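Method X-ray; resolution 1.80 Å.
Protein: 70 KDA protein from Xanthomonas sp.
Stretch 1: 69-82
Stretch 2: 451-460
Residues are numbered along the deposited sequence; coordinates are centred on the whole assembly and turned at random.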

# COMPACT_ATOMS: atom_id res chain seq x y z
N ASP A 69 -21.11 -1.09 3.67
CA ASP A 69 -21.26 -0.10 4.72
C ASP A 69 -21.25 -0.83 6.04
O ASP A 69 -22.17 -1.56 6.36
CB ASP A 69 -22.55 0.72 4.47
CG ASP A 69 -22.77 1.78 5.54
OD1 ASP A 69 -22.04 1.82 6.56
OD2 ASP A 69 -23.73 2.56 5.40
N LEU A 70 -20.15 -0.70 6.81
CA LEU A 70 -20.08 -1.35 8.12
C LEU A 70 -20.74 -0.56 9.25
O LEU A 70 -21.04 -1.10 10.34
CB LEU A 70 -18.58 -1.58 8.55
CG LEU A 70 -17.89 -2.41 7.46
CD1 LEU A 70 -16.37 -2.38 7.66
CD2 LEU A 70 -18.49 -3.84 7.37
N HIS A 71 -20.91 0.76 9.00
CA HIS A 71 -21.51 1.66 10.01
C HIS A 71 -22.99 1.46 10.16
O HIS A 71 -23.50 1.42 11.26
CB HIS A 71 -21.12 3.13 9.73
CG HIS A 71 -19.67 3.40 10.04
ND1 HIS A 71 -18.66 2.94 9.26
CD2 HIS A 71 -19.09 3.99 11.15
CE1 HIS A 71 -17.49 3.27 9.85
NE2 HIS A 71 -17.77 3.95 10.98
N ASN A 72 -23.66 1.22 9.05
CA ASN A 72 -25.08 0.88 9.04
C ASN A 72 -25.16 -0.38 8.18
O ASN A 72 -25.49 -0.29 6.98
CB ASN A 72 -25.86 2.10 8.51
CG ASN A 72 -25.95 3.18 9.57
OD1 ASN A 72 -26.73 3.04 10.51
ND2 ASN A 72 -25.08 4.17 9.51
N PRO A 73 -24.77 -1.54 8.79
CA PRO A 73 -24.57 -2.80 8.00
C PRO A 73 -25.89 -3.42 7.55
O PRO A 73 -26.95 -3.13 8.13
CB PRO A 73 -23.79 -3.72 8.95
CG PRO A 73 -24.28 -3.28 10.30
CD PRO A 73 -24.51 -1.76 10.22
N PRO A 74 -25.84 -4.25 6.50
CA PRO A 74 -27.04 -4.95 6.07
C PRO A 74 -27.58 -5.90 7.20
O PRO A 74 -26.80 -6.43 7.99
CB PRO A 74 -26.54 -5.74 4.83
CG PRO A 74 -25.19 -5.18 4.50
CD PRO A 74 -24.63 -4.67 5.80
N PRO A 75 -28.91 -6.12 7.28
CA PRO A 75 -29.30 -7.18 8.21
C PRO A 75 -28.60 -8.49 7.86
O PRO A 75 -28.15 -8.69 6.71
CB PRO A 75 -30.82 -7.30 8.00
CG PRO A 75 -31.23 -5.95 7.53
CD PRO A 75 -30.09 -5.54 6.60
N PRO A 76 -28.45 -9.38 8.84
CA PRO A 76 -28.91 -9.24 10.23
C PRO A 76 -27.87 -8.52 11.15
O PRO A 76 -27.99 -8.61 12.38
CB PRO A 76 -29.09 -10.71 10.65
CG PRO A 76 -27.95 -11.42 9.92
CD PRO A 76 -27.75 -10.68 8.62
N PHE A 77 -26.92 -7.78 10.60
CA PHE A 77 -25.89 -7.17 11.45
C PHE A 77 -26.45 -5.99 12.18
O PHE A 77 -27.48 -5.44 11.80
CB PHE A 77 -24.65 -6.79 10.66
CG PHE A 77 -23.99 -7.96 10.03
CD1 PHE A 77 -23.26 -8.85 10.80
CD2 PHE A 77 -24.12 -8.19 8.65
CE1 PHE A 77 -22.66 -9.99 10.23
CE2 PHE A 77 -23.52 -9.28 8.06
CZ PHE A 77 -22.76 -10.17 8.86
N VAL A 78 -25.79 -5.60 13.26
CA VAL A 78 -26.28 -4.49 14.05
C VAL A 78 -25.20 -3.41 14.08
O VAL A 78 -24.04 -3.68 13.79
CB VAL A 78 -26.64 -4.88 15.51
CG1 VAL A 78 -27.83 -5.83 15.56
CG2 VAL A 78 -25.41 -5.42 16.22
N ASN A 79 -25.62 -2.18 14.36
CA ASN A 79 -24.75 -1.06 14.37
C ASN A 79 -24.09 -1.03 15.73
O ASN A 79 -24.80 -0.89 16.74
CB ASN A 79 -25.54 0.20 14.15
CG ASN A 79 -24.72 1.45 14.33
OD1 ASN A 79 -23.49 1.41 14.32
ND2 ASN A 79 -25.38 2.56 14.47
N ARG A 80 -22.77 -1.13 15.78
CA ARG A 80 -22.05 -0.81 17.03
C ARG A 80 -20.85 0.15 16.85
O ARG A 80 -20.02 0.30 17.78
CB ARG A 80 -21.48 -2.08 17.73
CG ARG A 80 -22.49 -3.00 18.41
CD ARG A 80 -21.80 -4.07 19.28
NE ARG A 80 -22.81 -4.75 20.12
CZ ARG A 80 -23.47 -5.82 19.70
NH1 ARG A 80 -23.24 -6.33 18.49
NH2 ARG A 80 -24.36 -6.38 20.44
N LEU A 81 -20.72 0.78 15.69
CA LEU A 81 -19.61 1.76 15.44
C LEU A 81 -20.05 3.19 15.73
O LEU A 81 -21.21 3.54 15.38
CB LEU A 81 -19.16 1.68 13.97
CG LEU A 81 -18.65 0.33 13.51
CD1 LEU A 81 -18.10 0.43 12.07
CD2 LEU A 81 -17.59 -0.13 14.51
N PRO A 82 -19.16 4.02 16.30
CA PRO A 82 -19.48 5.47 16.34
C PRO A 82 -19.75 5.94 14.90
O PRO A 82 -19.17 5.40 13.98
CB PRO A 82 -18.17 6.09 16.82
CG PRO A 82 -17.42 4.97 17.53
CD PRO A 82 -17.80 3.71 16.82
N ALA A 451 -12.97 -8.93 10.89
CA ALA A 451 -14.17 -8.81 10.03
C ALA A 451 -15.24 -8.00 10.77
O ALA A 451 -16.36 -8.02 10.33
CB ALA A 451 -14.72 -10.21 9.57
N TYR A 452 -14.89 -7.30 11.86
CA TYR A 452 -15.90 -6.57 12.67
C TYR A 452 -17.05 -7.49 13.12
O TYR A 452 -18.27 -7.20 12.86
CB TYR A 452 -16.54 -5.41 11.87
CG TYR A 452 -15.68 -4.24 11.54
CD1 TYR A 452 -14.62 -4.34 10.61
CD2 TYR A 452 -15.93 -3.00 12.13
CE1 TYR A 452 -13.87 -3.22 10.25
CE2 TYR A 452 -15.19 -1.85 11.77
CZ TYR A 452 -14.17 -1.98 10.84
OH TYR A 452 -13.45 -0.87 10.54
N ASN A 453 -16.69 -8.66 13.63
CA ASN A 453 -17.69 -9.60 14.14
C ASN A 453 -18.38 -9.03 15.36
O ASN A 453 -19.34 -9.59 15.81
CB ASN A 453 -17.15 -11.06 14.33
CG ASN A 453 -16.41 -11.29 15.65
OD1 ASN A 453 -15.82 -10.35 16.22
ND2 ASN A 453 -16.38 -12.55 16.11
N ASN A 454 -17.94 -7.90 15.88
CA ASN A 454 -18.73 -7.25 16.93
C ASN A 454 -20.08 -6.73 16.40
O ASN A 454 -20.96 -6.40 17.20
CB ASN A 454 -17.95 -6.15 17.62
CG ASN A 454 -17.59 -5.01 16.68
OD1 ASN A 454 -17.78 -3.84 17.02
ND2 ASN A 454 -17.07 -5.35 15.49
N LEU A 455 -20.25 -6.68 15.08
CA LEU A 455 -21.51 -6.27 14.48
C LEU A 455 -22.49 -7.45 14.26
O LEU A 455 -23.59 -7.27 13.69
CB LEU A 455 -21.26 -5.56 13.15
CG LEU A 455 -20.22 -4.46 13.23
CD1 LEU A 455 -20.10 -3.87 11.84
CD2 LEU A 455 -20.64 -3.40 14.27
N SER A 456 -22.07 -8.65 14.63
CA SER A 456 -22.96 -9.80 14.56
C SER A 456 -24.08 -9.67 15.58
O SER A 456 -23.83 -9.15 16.66
CB SER A 456 -22.18 -11.05 14.97
OG SER A 456 -23.06 -12.17 15.01
N PRO A 457 -25.29 -10.12 15.23
CA PRO A 457 -26.30 -10.02 16.30
C PRO A 457 -26.01 -10.98 17.46
O PRO A 457 -26.52 -10.77 18.58
CB PRO A 457 -27.62 -10.35 15.61
CG PRO A 457 -27.22 -11.03 14.32
CD PRO A 457 -25.84 -10.52 13.94
N SER A 458 -25.16 -11.98 17.23
CA SER A 458 -24.88 -13.05 18.19
C SER A 458 -23.76 -12.64 19.09
O SER A 458 -23.46 -13.35 20.01
CB SER A 458 -24.38 -14.33 17.48
OG SER A 458 -25.02 -14.61 16.26
N TRP A 459 -23.12 -11.51 18.82
CA TRP A 459 -21.94 -11.13 19.57
C TRP A 459 -22.39 -10.50 20.83
O TRP A 459 -23.06 -9.48 20.82
CB TRP A 459 -21.06 -10.15 18.75
CG TRP A 459 -19.73 -9.63 19.32
CD1 TRP A 459 -18.44 -10.17 19.12
CD2 TRP A 459 -19.49 -8.40 20.09
NE1 TRP A 459 -17.48 -9.43 19.75
CE2 TRP A 459 -18.03 -8.33 20.32
CE3 TRP A 459 -20.31 -7.37 20.60
CZ2 TRP A 459 -17.46 -7.27 20.98
CZ3 TRP A 459 -19.72 -6.32 21.29
CH2 TRP A 459 -18.32 -6.26 21.48
N THR A 460 -22.01 -11.10 21.95
CA THR A 460 -21.81 -10.24 23.12
C THR A 460 -20.32 -9.96 23.14
O THR A 460 -19.55 -10.75 22.61
CB THR A 460 -22.14 -10.93 24.45
OG1 THR A 460 -23.14 -10.17 25.16
CG2 THR A 460 -20.85 -11.09 25.31

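Leu 455 lies at the centre of the contact and gives up more area to the other stretch than any other residue here. Its branched end suits a site with neighbours on several sides: Leu 455 CD1 lies 4.3 Å from Leu 70 CB, while Leu 455 CD2 lies 4.3 Å from Leu 81 CG and 3.8 Å from Arg 80 CB. Tyr 452 adds a flat surface. Leu 70 CD1 sits 3.9 Å from the centroid of the Tyr 452 ring and only 19° off the ring normal, a CH-pi contact over the face, and Leu 81 CD1 comes within 3.7 Å of Tyr 452 CE2.

Farther out, Phe 77 turns its ring edge to the backbone, with Phe 77 CD1 3.9 Å from Ser 456 CA. Pro 76 and Pro 457 are rigid and apolar; Pro 76 CB lies 4.1 Å from Pro 457 CG.

The main chains are tied by one hydrogen bond, from Val 78 N to Leu 455 O, short at 2.8 Å and nearly straight at 165°. At the polar edge, the long side chain of Arg 80 carries its charge to backbone carbonyls: Arg 80 NH1 donates to Asn 454 O at 2.6 Å and weakly to Ser 456 O at 3.4 Å. Both acceptors lie near the guanidinium plane, and over one face Trp 459 CE3 is 3.6 Å from Arg 80 CZ.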